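Local coordinates for flavodoxin (Lactobacillus reuteri, PDB 5VEG), which binds flavin mononucleotide and probably serves as a low-potential electron donor to redox enzymes, in association with a 1,2-propanediol utilization bacterial microcompartment, at residues N49-C52 with D53-N57; M76-D79 with I80-V83. All coordinates share one frame; numbering follows the deposited sequence.

Interaction 1. Residues N49-C52 with D53-N57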
ATOM      1  N   ASN A  49      -1.385  -6.106  -7.495  1.00 31.07           N
ATOM      2  CA  ASN A  49      -0.769  -6.802  -8.628  1.00 29.83           C
ATOM      3  C   ASN A  49      -0.064  -5.831  -9.566  1.00 33.26           C
ATOM      4  O   ASN A  49       1.049  -6.098 -10.031  1.00 34.20           O
ATOM      5  CB  ASN A  49      -1.823  -7.589  -9.415  1.00 28.87           C
ATOM      6  CG  ASN A  49      -2.352  -8.815  -8.681  1.00 37.54           C
ATOM      7  OD1 ASN A  49      -1.827  -9.236  -7.644  1.00 36.09           O
ATOM      8  ND2 ASN A  49      -3.410  -9.401  -9.232  1.00 32.46           N
ATOM      9  N   ILE A  50      -0.713  -4.706  -9.883  1.00 31.34           N
ATOM     10  CA  ILE A  50      -0.094  -3.728 -10.771  1.00 26.14           C
ATOM     11  C   ILE A  50       1.171  -3.161 -10.144  1.00 31.00           C
ATOM     12  O   ILE A  50       2.175  -2.951 -10.829  1.00 30.87           O
ATOM     13  CB  ILE A  50      -1.100  -2.615 -11.122  1.00 29.79           C
ATOM     14  CG1 ILE A  50      -2.275  -3.209 -11.915  1.00 31.51           C
ATOM     15  CG2 ILE A  50      -0.410  -1.489 -11.887  1.00 32.45           C
ATOM     16  CD1 ILE A  50      -3.544  -2.315 -11.961  1.00 30.35           C
ATOM     17  N   VAL A  51       1.144  -2.902  -8.835  1.00 29.19           N
ATOM     18  CA  VAL A  51       2.325  -2.351  -8.173  1.00 29.24           C
ATOM     19  C   VAL A  51       3.447  -3.387  -8.135  1.00 25.06           C
ATOM     20  O   VAL A  51       4.614  -3.067  -8.390  1.00 31.77           O
ATOM     21  CB  VAL A  51       1.958  -1.840  -6.765  1.00 28.61           C
ATOM     22  CG1 VAL A  51       3.212  -1.385  -6.023  1.00 28.92           C
ATOM     23  CG2 VAL A  51       0.913  -0.676  -6.849  1.00 24.57           C
ATOM     24  N   CYS A  52       3.110  -4.647  -7.842  1.00 27.54           N
ATOM     25  CA  CYS A  52       4.113  -5.710  -7.859  1.00 30.07           C
ATOM     26  C   CYS A  52       4.749  -5.856  -9.233  1.00 33.99           C
ATOM     27  O   CYS A  52       5.967  -6.038  -9.345  1.00 38.71           O
ATOM     28  CB  CYS A  52       3.492  -7.039  -7.453  1.00 33.71           C
ATOM     29  SG  CYS A  52       2.968  -7.105  -5.773  1.00 47.72           S
ATOM     30  N   ASP A  53       3.935  -5.794 -10.289  1.00 39.20           N
ATOM     31  CA  ASP A  53       4.463  -5.868 -11.644  1.00 38.91           C
ATOM     32  C   ASP A  53       5.415  -4.711 -11.925  1.00 39.64           C
ATOM     33  O   ASP A  53       6.522  -4.919 -12.431  1.00 42.24           O
ATOM     34  CB  ASP A  53       3.316  -5.878 -12.661  1.00 40.04           C
ATOM     35  CG  ASP A  53       2.563  -7.202 -12.689  1.00 57.34           C
ATOM     36  OD1 ASP A  53       3.120  -8.222 -12.214  1.00 51.07           O
ATOM     37  OD2 ASP A  53       1.411  -7.219 -13.188  1.00 54.05           O
ATOM     38  N   SER A  54       4.998  -3.476 -11.614  1.00 36.59           N
ATOM     39  CA  SER A  54       5.853  -2.323 -11.896  1.00 34.13           C
ATOM     40  C   SER A  54       7.151  -2.374 -11.090  1.00 40.62           C
ATOM     41  O   SER A  54       8.216  -1.993 -11.593  1.00 37.56           O
ATOM     42  CB  SER A  54       5.113  -1.014 -11.614  1.00 33.70           C
ATOM     43  OG  SER A  54       3.818  -1.021 -12.192  1.00 42.28           O
ATOM     44  N   LEU A  55       7.085  -2.821  -9.832  1.00 37.71           N
ATOM     45  CA  LEU A  55       8.308  -2.952  -9.048  1.00 36.77           C
ATOM     46  C   LEU A  55       9.210  -4.038  -9.629  1.00 36.30           C
ATOM     47  O   LEU A  55      10.414  -3.818  -9.804  1.00 37.33           O
ATOM     48  CB  LEU A  55       7.971  -3.230  -7.579  1.00 30.91           C
ATOM     49  CG  LEU A  55       7.338  -2.046  -6.816  1.00 25.42           C
ATOM     50  CD1 LEU A  55       6.843  -2.493  -5.450  1.00 28.47           C
ATOM     51  CD2 LEU A  55       8.299  -0.874  -6.655  1.00 21.70           C
ATOM     52  N   THR A  56       8.639  -5.200  -9.969  1.00 40.24           N
ATOM     53  CA  THR A  56       9.432  -6.255 -10.594  1.00 47.83           C
ATOM     54  C   THR A  56      10.104  -5.757 -11.869  1.00 43.65           C
ATOM     55  O   THR A  56      11.280  -6.048 -12.116  1.00 43.65           O
ATOM     56  CB  THR A  56       8.561  -7.474 -10.900  1.00 43.24           C
ATOM     57  OG1 THR A  56       8.070  -8.042  -9.680  1.00 38.92           O
ATOM     58  CG2 THR A  56       9.371  -8.530 -11.638  1.00 51.63           C
ATOM     59  N   ASN A  57       9.383  -4.988 -12.684  1.00 43.71           N
ATOM     60  CA  ASN A  57       9.991  -4.461 -13.898  1.00 45.91           C
ATOM     61  C   ASN A  57      10.999  -3.354 -13.625  1.00 48.23           C
ATOM     62  O   ASN A  57      11.684  -2.928 -14.561  1.00 50.55           O
ATOM     63  CB  ASN A  57       8.906  -3.973 -14.851  1.00 46.24           C
ATOM     64  CG  ASN A  57       8.089  -5.113 -15.420  1.00 45.23           C
ATOM     65  OD1 ASN A  57       8.184  -6.249 -14.950  1.00 61.40           O
ATOM     66  ND2 ASN A  57       7.268  -4.820 -16.419  1.00 60.71           N
TER

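Interaction 2. Residues M76-D79 with I80-V83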
ATOM      1  N   MET A  76       8.157  -6.099   7.461  1.00 36.27           N
ATOM      2  CA  MET A  76       9.137  -5.026   7.593  1.00 33.11           C
ATOM      3  C   MET A  76      10.526  -5.414   7.117  1.00 38.23           C
ATOM      4  O   MET A  76      11.411  -4.549   7.102  1.00 39.09           O
ATOM      5  CB  MET A  76       9.218  -4.562   9.049  1.00 30.35           C
ATOM      6  CG  MET A  76       9.746  -5.645  10.005  1.00 39.53           C
ATOM      7  SD  MET A  76      10.124  -4.939  11.611  1.00 58.21           S
ATOM      8  CE  MET A  76      11.533  -3.897  11.205  1.00 44.28           C
ATOM      9  N   LYS A  77      10.748  -6.680   6.741  1.00 35.04           N
ATOM     10  CA  LYS A  77      12.078  -7.095   6.314  1.00 35.23           C
ATOM     11  C   LYS A  77      12.422  -6.604   4.916  1.00 40.10           C
ATOM     12  O   LYS A  77      13.599  -6.632   4.549  1.00 40.47           O
ATOM     13  CB  LYS A  77      12.211  -8.627   6.384  1.00 37.73           C
ATOM     14  CG  LYS A  77      11.902  -9.220   7.761  1.00 42.14           C
ATOM     15  CD  LYS A  77      12.565 -10.575   7.967  1.00 45.68           C
ATOM     16  CE  LYS A  77      12.263 -11.151   9.352  1.00 44.61           C
ATOM     17  NZ  LYS A  77      11.038 -11.996   9.374  1.00 54.35           N
ATOM     18  N   ALA A  78      11.445  -6.134   4.135  1.00 35.50           N
ATOM     19  CA  ALA A  78      11.745  -5.571   2.821  1.00 31.49           C
ATOM     20  C   ALA A  78      12.260  -4.135   2.936  1.00 31.88           C
ATOM     21  O   ALA A  78      12.077  -3.455   3.949  1.00 34.68           O
ATOM     22  CB  ALA A  78      10.501  -5.601   1.917  1.00 28.84           C
ATOM     23  N   ASP A  79      12.928  -3.677   1.874  1.00 30.42           N
ATOM     24  CA  ASP A  79      13.367  -2.287   1.819  1.00 27.03           C
ATOM     25  C   ASP A  79      12.208  -1.338   1.505  1.00 32.38           C
ATOM     26  O   ASP A  79      12.208  -0.199   1.972  1.00 30.37           O
ATOM     27  CB  ASP A  79      14.444  -2.093   0.756  1.00 29.92           C
ATOM     28  CG  ASP A  79      15.590  -3.086   0.880  1.00 38.18           C
ATOM     29  OD1 ASP A  79      16.166  -3.200   1.978  1.00 34.70           O
ATOM     30  OD2 ASP A  79      15.898  -3.752  -0.133  1.00 37.95           O
ATOM     31  N   ILE A  80      11.243  -1.787   0.701  1.00 31.57           N
ATOM     32  CA  ILE A  80      10.102  -0.984   0.255  1.00 28.26           C
ATOM     33  C   ILE A  80       8.835  -1.654   0.771  1.00 23.03           C
ATOM     34  O   ILE A  80       8.654  -2.863   0.586  1.00 30.36           O
ATOM     35  CB  ILE A  80      10.074  -0.853  -1.280  1.00 29.35           C
ATOM     36  CG1 ILE A  80      11.289  -0.055  -1.769  1.00 27.33           C
ATOM     37  CG2 ILE A  80       8.740  -0.209  -1.779  1.00 25.36           C
ATOM     38  CD1 ILE A  80      11.486  -0.073  -3.298  1.00 22.76           C
ATOM     39  N   LEU A  81       7.975  -0.880   1.440  1.00 24.45           N
ATOM     40  CA  LEU A  81       6.754  -1.393   2.059  1.00 27.29           C
ATOM     41  C   LEU A  81       5.528  -0.712   1.453  1.00 26.40           C
ATOM     42  O   LEU A  81       5.468   0.515   1.398  1.00 27.07           O
ATOM     43  CB  LEU A  81       6.779  -1.164   3.569  1.00 24.41           C
ATOM     44  CG  LEU A  81       8.110  -1.555   4.212  1.00 27.30           C
ATOM     45  CD1 LEU A  81       8.188  -1.030   5.630  1.00 26.15           C
ATOM     46  CD2 LEU A  81       8.260  -3.063   4.157  1.00 28.88           C
ATOM     47  N   VAL A  82       4.550  -1.509   1.026  1.00 28.38           N
ATOM     48  CA  VAL A  82       3.358  -1.021   0.334  1.00 26.59           C
ATOM     49  C   VAL A  82       2.135  -1.690   0.940  1.00 26.81           C
ATOM     50  O   VAL A  82       2.117  -2.914   1.108  1.00 26.47           O
ATOM     51  CB  VAL A  82       3.416  -1.286  -1.186  1.00 28.93           C
ATOM     52  CG1 VAL A  82       2.103  -0.829  -1.877  1.00 23.60           C
ATOM     53  CG2 VAL A  82       4.613  -0.580  -1.800  1.00 25.15           C
ATOM     54  N   VAL A  83       1.107  -0.886   1.253  1.00 26.60           N
ATOM     55  CA  VAL A  83      -0.222  -1.384   1.617  1.00 26.28           C
ATOM     56  C   VAL A  83      -1.239  -0.905   0.582  1.00 29.14           C
ATOM     57  O   VAL A  83      -1.314   0.292   0.273  1.00 22.35           O
ATOM     58  CB  VAL A  83      -0.640  -0.930   3.028  1.00 26.12           C
ATOM     59  CG1 VAL A  83      -2.030  -1.438   3.360  1.00 27.24           C
ATOM     60  CG2 VAL A  83       0.375  -1.423   4.099  1.00 23.35           C
TER

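Interaction 1. Residues N49-C52 with D53-N57
Ser54 and Thr56 each bend a hydroxyl back onto the carbonyl one helical turn earlier. Ser54 OG gives its hydrogen to Ile50 O at 2.9 Å, and Ser54 N reaches the same oxygen from the opposite face of the carbonyl plane. Thr56 repeats the pattern: OG1 and N both donate to Cys52 O, again from opposite faces, with OG1 at 2.9 Å. In each residue the oxygen sits beside the backbone N (chi1 -48° in Ser54, -64° in Thr56), the setting from which a short hydroxyl reaches the carbonyl four residues back. A valine in place of Ser54 would probably leave Ile50 O with the backbone amide alone of these two donors. Plain i to i+4 bonds, Asp53 N to Asn49 O and Leu55 N to Val51 O, complete the regular turns. The apolar contact is Val51 CG1 against Leu55 CD1 at 3.8 Å, the two side chains lying side by side; branched aliphatics suit this buried side of helix 43-56. In the beta-alpha-beta unit 31-38, 43-56, 60-66, Leu55 meets Ala33 and Val62 and Cys52 packs on Val35 and Val62, while Ile50 touches Leu165, and Ser54 touches Asn166 and Ala169, of helix 159-176.

Interaction 2. Residues M76-D79 with I80-V83
Leu81 holds CG beside its backbone N and anti to its carbonyl carbon (chi1 -46°); with CD1 extended away (chi2 168°), the other methyl, CD2, is left turned back toward the loop that leads into the strand. Leu81 CD2 carries the side-chain contact, lying 4.1 Å from Ala78 CB. The same Leu81 CD2 is 3.8 Å from Ala78 O. Ala78 is buried, its CB also within 3.6 Å of Ile80 O and its side chain touching Thr32, so a lone methyl suits this closely packed place. The chain turns at Asp79 before the extended backbone of Ile80. No hydrogen bond joins 76-79 to 80-83; their polar groups pair with other parts of the fold. Asp79 OD2 accepts from Thr32 N at the start of the neighbouring strand, and Lys112 NZ donates to both Met76 O and Ala78 O, a cation well suited to gathering two loop carbonyls. Leucine and isoleucine fit the buried strand start: Ile80 packs on Leu172 and Ala176 of helix 159-176, whereas Leu81 meets Phe139 of helix 130-141. Here the loop after helix 72-75 enters central strand 80-85, a helix-to-strand connection of the parallel, doubly wound flavodoxin fold.

In the fold
Interactions 1 and 2 follow one another along the chain, with centres 14 Å apart and nearest atoms about 4 Å apart, yet they do not touch. Strand 31-38 connects them: it packs against helix 43-56 of interaction 1 and pairs with strand 80-85 of interaction 2. Helix 159-176 is a second shared neighbour, meeting Ile50, Ser54 and Leu55 in one and Ile80 and Val82 in the other. The side chain of Asn49 in interaction 1 is about 11 Å from the bound flavin mononucleotide, too far for direct contact there. In interaction 2 the Met76 side chain lies about 12 Å from the cadmium ion, whose site includes Asp99 and Asp103.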